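Local coordinates for protein acetylserotonin O-methyltransferase (PDB 4A6D) that catalyses the last step of melatonin synthesis, transferring a methyl group from S-adenosyl-L-methionine to N-acetylserotonin, and works as a homodimer, at residues V171-L177 against I279-E283; A245-L250 against I269-K274; L266-Y270 against L320-F326. All blocks are in the same frame, centred on the assembly; numbering follows the deposited sequence.

Interaction 1: V171-L177 against I279-E283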
ATOM      1  N   VAL A 171     -23.803  -9.281 -12.926  1.00 74.65           N
ATOM      2  CA  VAL A 171     -24.625  -9.643 -11.774  1.00 72.23           C
ATOM      3  C   VAL A 171     -26.114  -9.621 -12.027  1.00 77.75           C
ATOM      4  O   VAL A 171     -26.815 -10.534 -11.593  1.00 78.51           O
ATOM      5  CB  VAL A 171     -24.208  -8.930 -10.467  1.00 73.27           C
ATOM      6  CG1 VAL A 171     -22.799  -9.347 -10.045  1.00 71.55           C
ATOM      7  CG2 VAL A 171     -24.321  -7.408 -10.582  1.00 73.22           C
ATOM      8  N   LEU A 172     -26.600  -8.613 -12.763  1.00 74.49           N
ATOM      9  CA  LEU A 172     -28.021  -8.496 -13.048  1.00 74.60           C
ATOM     10  C   LEU A 172     -28.523  -9.471 -14.116  1.00 81.37           C
ATOM     11  O   LEU A 172     -29.719  -9.805 -14.111  1.00 82.45           O
ATOM     12  CB  LEU A 172     -28.414  -7.042 -13.334  1.00 75.16           C
ATOM     13  CG  LEU A 172     -28.073  -6.023 -12.220  1.00 77.53           C
ATOM     14  CD1 LEU A 172     -28.166  -4.619 -12.730  1.00 79.16           C
ATOM     15  CD2 LEU A 172     -28.929  -6.218 -10.968  1.00 75.01           C
ATOM     16  N   THR A 173     -27.611  -9.962 -14.998  1.00 77.27           N
ATOM     17  CA  THR A 173     -27.954 -10.933 -16.053  1.00 79.29           C
ATOM     18  C   THR A 173     -27.527 -12.389 -15.787  1.00 80.15           C
ATOM     19  O   THR A 173     -27.821 -13.254 -16.613  1.00 80.89           O
ATOM     20  CB  THR A 173     -27.617 -10.447 -17.475  1.00 89.51           C
ATOM     21  OG1 THR A 173     -26.205 -10.333 -17.613  1.00 89.86           O
ATOM     22  CG2 THR A 173     -28.326  -9.148 -17.841  1.00 88.22           C
ATOM     23  N   ALA A 174     -26.898 -12.663 -14.623  1.00 73.16           N
ATOM     24  CA  ALA A 174     -26.515 -14.004 -14.162  1.00 72.20           C
ATOM     25  C   ALA A 174     -27.791 -14.912 -14.122  1.00 80.47           C
ATOM     26  O   ALA A 174     -27.733 -16.082 -14.495  1.00 84.08           O
ATOM     27  CB  ALA A 174     -25.882 -13.902 -12.768  1.00 69.64           C
ATOM     28  N   PHE A 175     -28.932 -14.343 -13.688  1.00 74.74           N
ATOM     29  CA  PHE A 175     -30.258 -14.964 -13.631  1.00 73.98           C
ATOM     30  C   PHE A 175     -31.228 -14.057 -14.389  1.00 78.61           C
ATOM     31  O   PHE A 175     -31.035 -12.840 -14.428  1.00 79.04           O
ATOM     32  CB  PHE A 175     -30.739 -15.127 -12.168  1.00 72.79           C
ATOM     33  CG  PHE A 175     -29.822 -15.931 -11.270  1.00 72.48           C
ATOM     34  CD1 PHE A 175     -29.878 -17.327 -11.258  1.00 75.14           C
ATOM     35  CD2 PHE A 175     -28.899 -15.294 -10.441  1.00 70.36           C
ATOM     36  CE1 PHE A 175     -29.001 -18.074 -10.454  1.00 75.18           C
ATOM     37  CE2 PHE A 175     -28.029 -16.036  -9.628  1.00 72.21           C
ATOM     38  CZ  PHE A 175     -28.094 -17.419  -9.623  1.00 72.02           C
ATOM     39  N   ASP A 176     -32.267 -14.645 -14.977  1.00 76.19           N
ATOM     40  CA  ASP A 176     -33.305 -13.931 -15.711  1.00 76.75           C
ATOM     41  C   ASP A 176     -34.315 -13.371 -14.710  1.00 78.69           C
ATOM     42  O   ASP A 176     -35.179 -14.086 -14.181  1.00 77.48           O
ATOM     43  CB  ASP A 176     -33.959 -14.845 -16.765  1.00 80.50           C
ATOM     44  CG  ASP A 176     -35.213 -14.304 -17.417  1.00 94.11           C
ATOM     45  OD1 ASP A 176     -35.383 -13.058 -17.452  1.00 92.00           O
ATOM     46  OD2 ASP A 176     -36.014 -15.122 -17.923  1.00110.55           O
ATOM     47  N   LEU A 177     -34.178 -12.074 -14.464  1.00 74.33           N
ATOM     48  CA  LEU A 177     -34.964 -11.320 -13.499  1.00 71.40           C
ATOM     49  C   LEU A 177     -36.237 -10.721 -14.086  1.00 78.11           C
ATOM     50  O   LEU A 177     -37.000 -10.087 -13.351  1.00 78.36           O
ATOM     51  CB  LEU A 177     -34.098 -10.223 -12.849  1.00 69.47           C
ATOM     52  CG  LEU A 177     -32.700 -10.548 -12.292  1.00 69.29           C
ATOM     53  CD1 LEU A 177     -32.144  -9.347 -11.586  1.00 66.99           C
ATOM     54  CD2 LEU A 177     -32.734 -11.693 -11.299  1.00 65.82           C
ATOM     55  N   ILE A 279     -34.811 -13.249  -3.656  1.00 61.66           N
ATOM     56  CA  ILE A 279     -33.784 -12.460  -2.994  1.00 59.14           C
ATOM     57  C   ILE A 279     -32.509 -12.605  -3.823  1.00 63.43           C
ATOM     58  O   ILE A 279     -32.066 -13.723  -4.073  1.00 64.12           O
ATOM     59  CB  ILE A 279     -33.608 -12.763  -1.487  1.00 60.04           C
ATOM     60  CG1 ILE A 279     -32.564 -11.797  -0.865  1.00 58.32           C
ATOM     61  CG2 ILE A 279     -33.297 -14.260  -1.227  1.00 60.58           C
ATOM     62  CD1 ILE A 279     -32.561 -11.718   0.501  1.00 54.76           C
ATOM     63  N   LEU A 280     -31.995 -11.473  -4.331  1.00 59.68           N
ATOM     64  CA  LEU A 280     -30.798 -11.431  -5.143  1.00 59.17           C
ATOM     65  C   LEU A 280     -29.704 -10.822  -4.309  1.00 62.76           C
ATOM     66  O   LEU A 280     -29.770  -9.637  -3.988  1.00 62.74           O
ATOM     67  CB  LEU A 280     -30.999 -10.645  -6.455  1.00 60.18           C
ATOM     68  CG  LEU A 280     -29.751 -10.597  -7.393  1.00 65.49           C
ATOM     69  CD1 LEU A 280     -29.405 -11.975  -7.940  1.00 66.39           C
ATOM     70  CD2 LEU A 280     -29.951  -9.636  -8.526  1.00 66.67           C
ATOM     71  N   VAL A 281     -28.738 -11.652  -3.907  1.00 58.74           N
ATOM     72  CA  VAL A 281     -27.596 -11.279  -3.076  1.00 58.21           C
ATOM     73  C   VAL A 281     -26.407 -11.093  -4.000  1.00 65.67           C
ATOM     74  O   VAL A 281     -26.095 -11.995  -4.783  1.00 67.13           O
ATOM     75  CB  VAL A 281     -27.330 -12.297  -1.934  1.00 60.00           C
ATOM     76  CG1 VAL A 281     -26.005 -11.994  -1.212  1.00 58.14           C
ATOM     77  CG2 VAL A 281     -28.515 -12.343  -0.950  1.00 58.32           C
ATOM     78  N   ILE A 282     -25.811  -9.888  -3.977  1.00 61.19           N
ATOM     79  CA  ILE A 282     -24.674  -9.567  -4.839  1.00 60.62           C
ATOM     80  C   ILE A 282     -23.487  -9.267  -3.961  1.00 63.24           C
ATOM     81  O   ILE A 282     -23.465  -8.250  -3.285  1.00 60.19           O
ATOM     82  CB  ILE A 282     -24.958  -8.440  -5.865  1.00 63.25           C
ATOM     83  CG1 ILE A 282     -26.072  -8.875  -6.832  1.00 61.85           C
ATOM     84  CG2 ILE A 282     -23.639  -8.055  -6.629  1.00 64.70           C
ATOM     85  CD1 ILE A 282     -26.715  -7.789  -7.544  1.00 62.91           C
ATOM     86  N   GLU A 283     -22.530 -10.204  -3.940  1.00 63.67           N
ATOM     87  CA  GLU A 283     -21.328 -10.136  -3.122  1.00 64.22           C
ATOM     88  C   GLU A 283     -20.161 -10.836  -3.850  1.00 68.82           C
ATOM     89  O   GLU A 283     -20.385 -11.588  -4.799  1.00 68.81           O
ATOM     90  CB  GLU A 283     -21.563 -10.799  -1.731  1.00 64.94           C
ATOM     91  CG  GLU A 283     -22.624 -10.180  -0.820  1.00 69.06           C
ATOM     92  CD  GLU A 283     -22.273  -8.892  -0.105  1.00 77.45           C
ATOM     93  OE1 GLU A 283     -21.386  -8.165  -0.599  1.00 69.52           O
ATOM     94  OE2 GLU A 283     -22.948  -8.563   0.897  1.00 70.08           O
TER
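In the Rossmann-like domain of this class I methyltransferase, the end of helix 164-173 and the loop after it cover one face of the central sheet at strand 278-283. The contact is wholly apolar and buries 249 Å² in all. On the strand, Leu280 and Ile282, two residues apart, point their CA-to-CB bonds toward 171-177. Leu280 makes the most contacts across the interface: its chi1 t, chi2 p conformation carries the two methyls into a pocket formed by Leu172, Phe175 and Leu177. Leu177, in its m,t rotamer, presents CD1 to CD2 of Leu280 at 3.8 Å; CD2 of Leu280 is also 4.3 Å from CD2 of Leu172, and its CD1 is 4.2 Å from CD2 of Phe175, meeting that ring obliquely. Leu172 leaves the helix sideways, yet its m,t rotamer swings the end of the chain back to the strand, so that its CD2 also lies 4.4 Å from CD1 of Ile282; the same side chain touches Leu193, Glu196 and Leu200 of helix 192-200. Phe175, with chi1 m, lays its ring beside Leu280 and continues onto Ala340 and Leu342 of the adjoining strand 339-344. Toward the cofactor, the Ile282 side chain is about 4 Å from that of Trp164, an S-adenosyl-L-methionine-binding residue, at their nearest atoms. Here Val171 brings its CG1 to 3.7 Å from CG2 of Ile282.

Interaction 2: A245-L250 against I269-K274. With ZN (zinc ion), chain B.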
ATOM      1  N   ALA A 245     -42.481  -5.892  -3.179  1.00 64.70           N
ATOM      2  CA  ALA A 245     -41.614  -6.272  -4.295  1.00 63.17           C
ATOM      3  C   ALA A 245     -41.649  -7.778  -4.499  1.00 65.01           C
ATOM      4  O   ALA A 245     -41.955  -8.531  -3.562  1.00 62.25           O
ATOM      5  CB  ALA A 245     -40.176  -5.825  -4.028  1.00 63.07           C
ATOM      6  N   ASP A 246     -41.351  -8.207  -5.737  1.00 61.39           N
ATOM      7  CA  ASP A 246     -41.309  -9.610  -6.132  1.00 60.96           C
ATOM      8  C   ASP A 246     -39.895 -10.074  -5.895  1.00 66.87           C
ATOM      9  O   ASP A 246     -39.681 -11.245  -5.587  1.00 67.54           O
ATOM     10  CB  ASP A 246     -41.689  -9.766  -7.625  1.00 63.19           C
ATOM     11  CG  ASP A 246     -43.067  -9.226  -7.957  1.00 67.96           C
ATOM     12  OD1 ASP A 246     -44.038  -9.659  -7.320  1.00 65.60           O
ATOM     13  OD2 ASP A 246     -43.170  -8.366  -8.852  1.00 75.35           O
ATOM     14  N   LEU A 247     -38.930  -9.135  -6.028  1.00 62.49           N
ATOM     15  CA  LEU A 247     -37.493  -9.362  -5.824  1.00 59.85           C
ATOM     16  C   LEU A 247     -36.872  -8.303  -4.929  1.00 60.31           C
ATOM     17  O   LEU A 247     -37.015  -7.097  -5.180  1.00 58.63           O
ATOM     18  CB  LEU A 247     -36.759  -9.426  -7.176  1.00 60.41           C
ATOM     19  CG  LEU A 247     -35.249  -9.650  -7.164  1.00 63.55           C
ATOM     20  CD1 LEU A 247     -34.898 -11.076  -6.821  1.00 62.88           C
ATOM     21  CD2 LEU A 247     -34.640  -9.262  -8.489  1.00 64.68           C
ATOM     22  N   TYR A 248     -36.161  -8.761  -3.891  1.00 57.00           N
ATOM     23  CA  TYR A 248     -35.363  -7.885  -3.024  1.00 56.60           C
ATOM     24  C   TYR A 248     -33.886  -8.097  -3.377  1.00 62.22           C
ATOM     25  O   TYR A 248     -33.437  -9.243  -3.440  1.00 61.82           O
ATOM     26  CB  TYR A 248     -35.661  -8.144  -1.535  1.00 56.85           C
ATOM     27  CG  TYR A 248     -37.066  -7.701  -1.164  1.00 57.64           C
ATOM     28  CD1 TYR A 248     -37.328  -6.383  -0.791  1.00 58.46           C
ATOM     29  CD2 TYR A 248     -38.150  -8.571  -1.287  1.00 57.72           C
ATOM     30  CE1 TYR A 248     -38.621  -5.948  -0.531  1.00 58.23           C
ATOM     31  CE2 TYR A 248     -39.457  -8.146  -1.016  1.00 57.82           C
ATOM     32  CZ  TYR A 248     -39.681  -6.833  -0.645  1.00 62.55           C
ATOM     33  OH  TYR A 248     -40.940  -6.412  -0.316  1.00 68.35           O
ATOM     34  N   ILE A 249     -33.156  -7.011  -3.696  1.00 60.51           N
ATOM     35  CA  ILE A 249     -31.732  -7.064  -4.070  1.00 59.64           C
ATOM     36  C   ILE A 249     -30.875  -6.599  -2.903  1.00 63.94           C
ATOM     37  O   ILE A 249     -31.118  -5.521  -2.372  1.00 65.86           O
ATOM     38  CB  ILE A 249     -31.421  -6.246  -5.360  1.00 62.97           C
ATOM     39  CG1 ILE A 249     -32.397  -6.607  -6.522  1.00 63.57           C
ATOM     40  CG2 ILE A 249     -29.928  -6.355  -5.762  1.00 62.12           C
ATOM     41  CD1 ILE A 249     -32.273  -5.735  -7.839  1.00 67.64           C
ATOM     42  N   LEU A 250     -29.889  -7.403  -2.493  1.00 58.76           N
ATOM     43  CA  LEU A 250     -28.964  -7.006  -1.420  1.00 57.95           C
ATOM     44  C   LEU A 250     -27.534  -7.002  -1.983  1.00 60.90           C
ATOM     45  O   LEU A 250     -26.885  -8.058  -2.033  1.00 60.01           O
ATOM     46  CB  LEU A 250     -29.055  -7.914  -0.172  1.00 57.33           C
ATOM     47  CG  LEU A 250     -30.247  -7.786   0.775  1.00 62.12           C
ATOM     48  CD1 LEU A 250     -30.196  -8.881   1.815  1.00 62.24           C
ATOM     49  CD2 LEU A 250     -30.238  -6.467   1.513  1.00 65.19           C
ATOM     50  N   ILE A 269     -37.201  -9.846   5.306  1.00 59.83           N
ATOM     51  CA  ILE A 269     -37.377  -9.943   3.849  1.00 59.15           C
ATOM     52  C   ILE A 269     -38.192 -11.176   3.535  1.00 63.33           C
ATOM     53  O   ILE A 269     -39.146 -11.082   2.773  1.00 64.96           O
ATOM     54  CB  ILE A 269     -36.013  -9.985   3.109  1.00 60.93           C
ATOM     55  CG1 ILE A 269     -35.190  -8.691   3.374  1.00 59.64           C
ATOM     56  CG2 ILE A 269     -36.206 -10.282   1.600  1.00 60.13           C
ATOM     57  CD1 ILE A 269     -33.732  -8.776   2.763  1.00 56.96           C
ATOM     58  N   TYR A 270     -37.830 -12.329   4.118  1.00 59.57           N
ATOM     59  CA  TYR A 270     -38.572 -13.565   3.894  1.00 60.13           C
ATOM     60  C   TYR A 270     -40.088 -13.399   4.189  1.00 65.33           C
ATOM     61  O   TYR A 270     -40.907 -13.703   3.326  1.00 65.88           O
ATOM     62  CB  TYR A 270     -37.977 -14.730   4.692  1.00 60.82           C
ATOM     63  CG  TYR A 270     -38.717 -16.027   4.421  1.00 62.12           C
ATOM     64  CD1 TYR A 270     -38.409 -16.805   3.314  1.00 63.22           C
ATOM     65  CD2 TYR A 270     -39.723 -16.471   5.277  1.00 63.52           C
ATOM     66  CE1 TYR A 270     -39.115 -17.966   3.035  1.00 67.47           C
ATOM     67  CE2 TYR A 270     -40.430 -17.646   5.016  1.00 64.95           C
ATOM     68  CZ  TYR A 270     -40.126 -18.386   3.892  1.00 73.42           C
ATOM     69  OH  TYR A 270     -40.756 -19.582   3.681  1.00 71.51           O
ATOM     70  N   HIS A 271     -40.428 -12.913   5.396  1.00 61.25           N
ATOM     71  CA  HIS A 271     -41.790 -12.684   5.842  1.00 62.31           C
ATOM     72  C   HIS A 271     -42.517 -11.597   5.067  1.00 65.23           C
ATOM     73  O   HIS A 271     -43.733 -11.605   5.050  1.00 65.25           O
ATOM     74  CB  HIS A 271     -41.859 -12.505   7.362  1.00 64.31           C
ATOM     75  CG  HIS A 271     -41.498 -13.762   8.092  1.00 68.94           C
ATOM     76  ND1 HIS A 271     -42.338 -14.880   8.076  1.00 71.21           N
ATOM     77  CD2 HIS A 271     -40.372 -14.077   8.771  1.00 71.45           C
ATOM     78  CE1 HIS A 271     -41.716 -15.809   8.786  1.00 71.23           C
ATOM     79  NE2 HIS A 271     -40.529 -15.377   9.224  1.00 72.05           N
ATOM     80  N   THR A 272     -41.778 -10.742   4.340  1.00 61.52           N
ATOM     81  CA  THR A 272     -42.337  -9.728   3.451  1.00 61.36           C
ATOM     82  C   THR A 272     -42.606 -10.361   2.042  1.00 65.58           C
ATOM     83  O   THR A 272     -43.526  -9.922   1.362  1.00 66.65           O
ATOM     84  CB  THR A 272     -41.438  -8.482   3.418  1.00 62.64           C
ATOM     85  OG1 THR A 272     -41.223  -8.034   4.764  1.00 60.15           O
ATOM     86  CG2 THR A 272     -42.053  -7.338   2.634  1.00 61.14           C
ATOM     87  N   CYS A 273     -41.807 -11.370   1.624  1.00 60.42           N
ATOM     88  CA  CYS A 273     -41.961 -12.036   0.333  1.00 61.59           C
ATOM     89  C   CYS A 273     -43.253 -12.846   0.251  1.00 65.09           C
ATOM     90  O   CYS A 273     -43.803 -13.287   1.257  1.00 63.05           O
ATOM     91  CB  CYS A 273     -40.747 -12.907  -0.023  1.00 62.38           C
ATOM     92  SG  CYS A 273     -39.301 -11.985  -0.624  1.00 66.59           S
ATOM     93  N   LYS A 274     -43.674 -13.106  -0.979  1.00 63.13           N
ATOM     94  CA  LYS A 274     -44.837 -13.908  -1.281  1.00 63.71           C
ATOM     95  C   LYS A 274     -44.323 -15.117  -2.066  1.00 66.92           C
ATOM     96  O   LYS A 274     -43.177 -15.067  -2.500  1.00 66.18           O
ATOM     97  CB  LYS A 274     -45.890 -13.073  -2.060  1.00 66.83           C
ATOM     98  CG  LYS A 274     -45.413 -12.663  -3.447  1.00 86.69           C
ATOM     99  CD  LYS A 274     -46.517 -12.154  -4.384  1.00 93.11           C
ATOM    100  CE  LYS A 274     -45.954 -11.155  -5.373  1.00 94.61           C
ATOM    101  NZ  LYS A 274     -44.505 -10.789  -5.126  1.00 77.43           N
TER
HETATM  102 ZN    ZN B1348     -39.055 -16.669  10.050  1.00 97.85          ZN
HETATM  103  O   HOH W   1     -42.293 -11.472  -2.936  1.00 71.82           O
HETATM  104  O   HOH W   2     -45.198  -8.213  -4.019  1.00 78.98           O
HETATM  105  O   HOH W   3     -43.792  -8.521  -1.533  1.00 86.04           O
HETATM  106  O   HOH W   4     -40.740 -17.789  10.930  1.00 97.85           O
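The first half of a beta-alpha-beta unit, strand 247-251 followed by helix 259-272 and strand 278-283, is closed here by the end of the helix packing on its preceding strand. Tyr248 and Leu250 point toward the helix, whereas Leu247 and Ile249 point away. Ile269 receives both: its CG2 is 3.8 Å from CB of Tyr248, and its CD1 3.7 Å from CD1 of Leu250. Beyond it, SG of Cys273 meets the edge of the Tyr248 ring, 4.8 Å from the centroid, in a sulfur-aromatic contact; the phenol OH is hydrogen-bonded to Pro243 O. Past the helix the contact turns polar. NZ of Lys274 forms a short salt bridge with OD1 of Asp246, at 2.5 Å, while OD2 of Asp246 bonds to the backbone N of Leu182. Water 1 accepts from Lys274 N at 2.9 Å and donates to Ala245 O at 3.0 Å; water 3 donates to Ala245 O at 2.7 Å and Thr272 O at 3.2 Å. On the outer side of the helix, His271 NE2 binds a zinc ion at 2.1 Å. An apolar strand-helix interface with a polar, hydrated end thus completes part of the beta-alpha-beta crossover of a Rossmann-like methyltransferase domain.

Interaction 3: L266-Y270 against L320-F326. With ZN (zinc ion), chain B.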
ATOM      1  N   LEU A 266     -32.605 -10.914   6.788  1.00 58.93           N
ATOM      2  CA  LEU A 266     -33.081 -11.946   5.907  1.00 59.07           C
ATOM      3  C   LEU A 266     -34.466 -12.446   6.293  1.00 63.84           C
ATOM      4  O   LEU A 266     -35.294 -12.649   5.405  1.00 60.96           O
ATOM      5  CB  LEU A 266     -32.081 -13.090   5.753  1.00 60.08           C
ATOM      6  CG  LEU A 266     -30.758 -12.757   5.014  1.00 64.43           C
ATOM      7  CD1 LEU A 266     -29.867 -13.940   4.995  1.00 64.96           C
ATOM      8  CD2 LEU A 266     -31.009 -12.280   3.604  1.00 63.48           C
ATOM      9  N   GLU A 267     -34.730 -12.563   7.617  1.00 62.32           N
ATOM     10  CA  GLU A 267     -35.997 -12.999   8.202  1.00 62.89           C
ATOM     11  C   GLU A 267     -37.133 -12.018   7.861  1.00 68.15           C
ATOM     12  O   GLU A 267     -38.203 -12.442   7.419  1.00 68.80           O
ATOM     13  CB  GLU A 267     -35.858 -13.189   9.726  1.00 65.16           C
ATOM     14  CG  GLU A 267     -35.193 -14.494  10.154  1.00 77.21           C
ATOM     15  CD  GLU A 267     -36.012 -15.780  10.106  1.00109.65           C
ATOM     16  OE1 GLU A 267     -37.148 -15.770   9.574  1.00109.10           O
ATOM     17  OE2 GLU A 267     -35.509 -16.808  10.615  1.00102.81           O
ATOM     18  N   ARG A 268     -36.867 -10.712   7.992  1.00 64.65           N
ATOM     19  CA  ARG A 268     -37.818  -9.629   7.686  1.00 63.39           C
ATOM     20  C   ARG A 268     -38.207  -9.654   6.207  1.00 63.50           C
ATOM     21  O   ARG A 268     -39.390  -9.554   5.900  1.00 59.92           O
ATOM     22  CB  ARG A 268     -37.217  -8.276   8.089  1.00 63.20           C
ATOM     23  CG  ARG A 268     -37.031  -8.178   9.607  1.00 75.61           C
ATOM     24  CD  ARG A 268     -36.855  -6.771  10.171  1.00 82.69           C
ATOM     25  NE  ARG A 268     -37.026  -5.739   9.159  1.00 76.65           N
ATOM     26  CZ  ARG A 268     -38.107  -4.991   9.018  1.00 81.08           C
ATOM     27  NH1 ARG A 268     -39.102  -5.078   9.896  1.00 73.75           N
ATOM     28  NH2 ARG A 268     -38.187  -4.121   8.028  1.00 72.74           N
ATOM     29  N   ILE A 269     -37.201  -9.846   5.306  1.00 59.83           N
ATOM     30  CA  ILE A 269     -37.377  -9.943   3.849  1.00 59.15           C
ATOM     31  C   ILE A 269     -38.192 -11.176   3.535  1.00 63.33           C
ATOM     32  O   ILE A 269     -39.146 -11.082   2.773  1.00 64.96           O
ATOM     33  CB  ILE A 269     -36.013  -9.985   3.109  1.00 60.93           C
ATOM     34  CG1 ILE A 269     -35.190  -8.691   3.374  1.00 59.64           C
ATOM     35  CG2 ILE A 269     -36.206 -10.282   1.600  1.00 60.13           C
ATOM     36  CD1 ILE A 269     -33.732  -8.776   2.763  1.00 56.96           C
ATOM     37  N   TYR A 270     -37.830 -12.329   4.118  1.00 59.57           N
ATOM     38  CA  TYR A 270     -38.572 -13.565   3.894  1.00 60.13           C
ATOM     39  C   TYR A 270     -40.088 -13.399   4.189  1.00 65.33           C
ATOM     40  O   TYR A 270     -40.907 -13.703   3.326  1.00 65.88           O
ATOM     41  CB  TYR A 270     -37.977 -14.730   4.692  1.00 60.82           C
ATOM     42  CG  TYR A 270     -38.717 -16.027   4.421  1.00 62.12           C
ATOM     43  CD1 TYR A 270     -38.409 -16.805   3.314  1.00 63.22           C
ATOM     44  CD2 TYR A 270     -39.723 -16.471   5.277  1.00 63.52           C
ATOM     45  CE1 TYR A 270     -39.115 -17.966   3.035  1.00 67.47           C
ATOM     46  CE2 TYR A 270     -40.430 -17.646   5.016  1.00 64.95           C
ATOM     47  CZ  TYR A 270     -40.126 -18.386   3.892  1.00 73.42           C
ATOM     48  OH  TYR A 270     -40.756 -19.582   3.681  1.00 71.51           O
ATOM     49  N   LEU A 320     -27.238 -19.075   5.792  1.00 63.02           N
ATOM     50  CA  LEU A 320     -27.959 -17.842   6.122  1.00 60.36           C
ATOM     51  C   LEU A 320     -29.307 -17.743   5.438  1.00 63.66           C
ATOM     52  O   LEU A 320     -30.310 -17.556   6.130  1.00 62.75           O
ATOM     53  CB  LEU A 320     -27.103 -16.571   5.886  1.00 57.98           C
ATOM     54  CG  LEU A 320     -25.950 -16.312   6.868  1.00 61.24           C
ATOM     55  CD1 LEU A 320     -25.070 -15.159   6.395  1.00 58.61           C
ATOM     56  CD2 LEU A 320     -26.455 -15.974   8.257  1.00 64.27           C
ATOM     57  N   LEU A 321     -29.342 -17.901   4.098  1.00 61.41           N
ATOM     58  CA  LEU A 321     -30.592 -17.827   3.332  1.00 63.08           C
ATOM     59  C   LEU A 321     -31.537 -18.983   3.634  1.00 69.34           C
ATOM     60  O   LEU A 321     -32.744 -18.774   3.743  1.00 69.33           O
ATOM     61  CB  LEU A 321     -30.334 -17.711   1.822  1.00 63.32           C
ATOM     62  CG  LEU A 321     -29.762 -16.360   1.379  1.00 67.18           C
ATOM     63  CD1 LEU A 321     -29.146 -16.457   0.009  1.00 67.63           C
ATOM     64  CD2 LEU A 321     -30.824 -15.284   1.392  1.00 67.10           C
ATOM     65  N   SER A 322     -30.990 -20.190   3.808  1.00 67.45           N
ATOM     66  CA  SER A 322     -31.818 -21.350   4.128  1.00 69.29           C
ATOM     67  C   SER A 322     -32.480 -21.217   5.517  1.00 74.96           C
ATOM     68  O   SER A 322     -33.610 -21.626   5.671  1.00 75.19           O
ATOM     69  CB  SER A 322     -30.994 -22.629   4.038  1.00 73.95           C
ATOM     70  OG  SER A 322     -31.853 -23.747   4.115  1.00 90.20           O
ATOM     71  N   SER A 323     -31.776 -20.640   6.520  1.00 72.21           N
ATOM     72  CA  SER A 323     -32.308 -20.491   7.880  1.00 71.52           C
ATOM     73  C   SER A 323     -33.436 -19.472   7.944  1.00 71.38           C
ATOM     74  O   SER A 323     -34.324 -19.607   8.784  1.00 67.87           O
ATOM     75  CB  SER A 323     -31.203 -20.084   8.850  1.00 75.08           C
ATOM     76  OG  SER A 323     -30.657 -21.233   9.474  1.00 87.66           O
ATOM     77  N   ALA A 324     -33.346 -18.417   7.102  1.00 66.82           N
ATOM     78  CA  ALA A 324     -34.322 -17.351   6.989  1.00 64.76           C
ATOM     79  C   ALA A 324     -35.613 -17.883   6.349  1.00 68.18           C
ATOM     80  O   ALA A 324     -36.659 -17.272   6.536  1.00 68.03           O
ATOM     81  CB  ALA A 324     -33.752 -16.202   6.175  1.00 64.06           C
ATOM     82  N   GLY A 325     -35.530 -19.027   5.654  1.00 63.85           N
ATOM     83  CA  GLY A 325     -36.685 -19.703   5.059  1.00 62.40           C
ATOM     84  C   GLY A 325     -36.598 -19.923   3.556  1.00 64.99           C
ATOM     85  O   GLY A 325     -37.401 -20.671   3.005  1.00 64.34           O
ATOM     86  N   PHE A 326     -35.672 -19.217   2.863  1.00 61.39           N
ATOM     87  CA  PHE A 326     -35.504 -19.313   1.401  1.00 60.21           C
ATOM     88  C   PHE A 326     -35.082 -20.701   0.938  1.00 67.86           C
ATOM     89  O   PHE A 326     -34.479 -21.446   1.700  1.00 68.95           O
ATOM     90  CB  PHE A 326     -34.522 -18.255   0.899  1.00 59.44           C
ATOM     91  CG  PHE A 326     -34.981 -16.844   1.172  1.00 57.67           C
ATOM     92  CD1 PHE A 326     -35.972 -16.254   0.387  1.00 56.57           C
ATOM     93  CD2 PHE A 326     -34.451 -16.117   2.236  1.00 57.26           C
ATOM     94  CE1 PHE A 326     -36.394 -14.954   0.635  1.00 55.79           C
ATOM     95  CE2 PHE A 326     -34.867 -14.807   2.482  1.00 58.44           C
ATOM     96  CZ  PHE A 326     -35.833 -14.232   1.677  1.00 55.68           C
TER
HETATM   97 ZN    ZN B1348     -39.055 -16.669  10.050  1.00 97.85          ZN
HETATM   98  O   HOH W   5     -39.763 -20.802   1.232  1.00 74.53           O
HETATM   99  O   HOH W   4     -40.740 -17.789  10.930  1.00 97.85           O
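The helical segments 266-270 and 320-324 cross at -50°, their axes 9.3 Å apart at closest approach, and 438 Å² is buried between 266-270 and 320-326. Leu266 starts the interface, packing its CB 3.6 Å from CB of Ala324 and its CD2 3.7 Å from CD2 of Leu321, with CD1 3.9 Å from CB of Leu320. The small Ala324 lets the backbones come close: its CA is 4.8 Å from that of Glu267. The Glu267 carboxylate runs alongside the end of helix 314-324, and its OE1 binds zinc at 2.2 Å together with His271 and water 4. Ile269 sends CG2 to the edge of the Phe326 ring, 4.0 Å from CZ. Tyr270, with chi1 t, lies across the end of helix 314-324. Gly325 terminates that helix in a Schellman motif with positive phi, and its CA sits over the Tyr270 ring face, 3.8 Å from the centroid, in a CH-pi contact; a CB at Gly325 would clash with the ring. The same ring turns its edge to the face of Phe326, a T-shaped pair with centroids 5.1 Å apart and planes at 88°. Water 5 joins Tyr270 OH, at 2.9 Å, to Gly325 O, at 3.0 Å. Beneath both helices lies strand 278-283, whose Ile279 touches Leu266, Ile269, Leu321 and Phe326, while Leu266 and Ile269 also reach Leu250 of strand 247-251.

All three contacts meet around strands 247-251 and 278-283, neighbours in the central sheet. Interactions 1 and 2, centred 14 Å apart, are tied by probable backbone hydrogen bonds from Leu280 N to Tyr248 O (2.8 Å) and Leu250 N to Leu280 O (2.7 Å). Ile279, in the strand of interaction 1 but not touching 171-177, packs into interaction 3, its CD1 3.5 Å from CD2 of Leu266. Interactions 2 and 3, 10 Å apart between centres, share Ile269 and Tyr270 and supply His271 and Glu267 to one zinc ion. Between nearest atoms, the cofactor lies about 7 Å from the Ile282 side chain, about 8 Å from that of Leu250 and about 10 Å from that of Ile269.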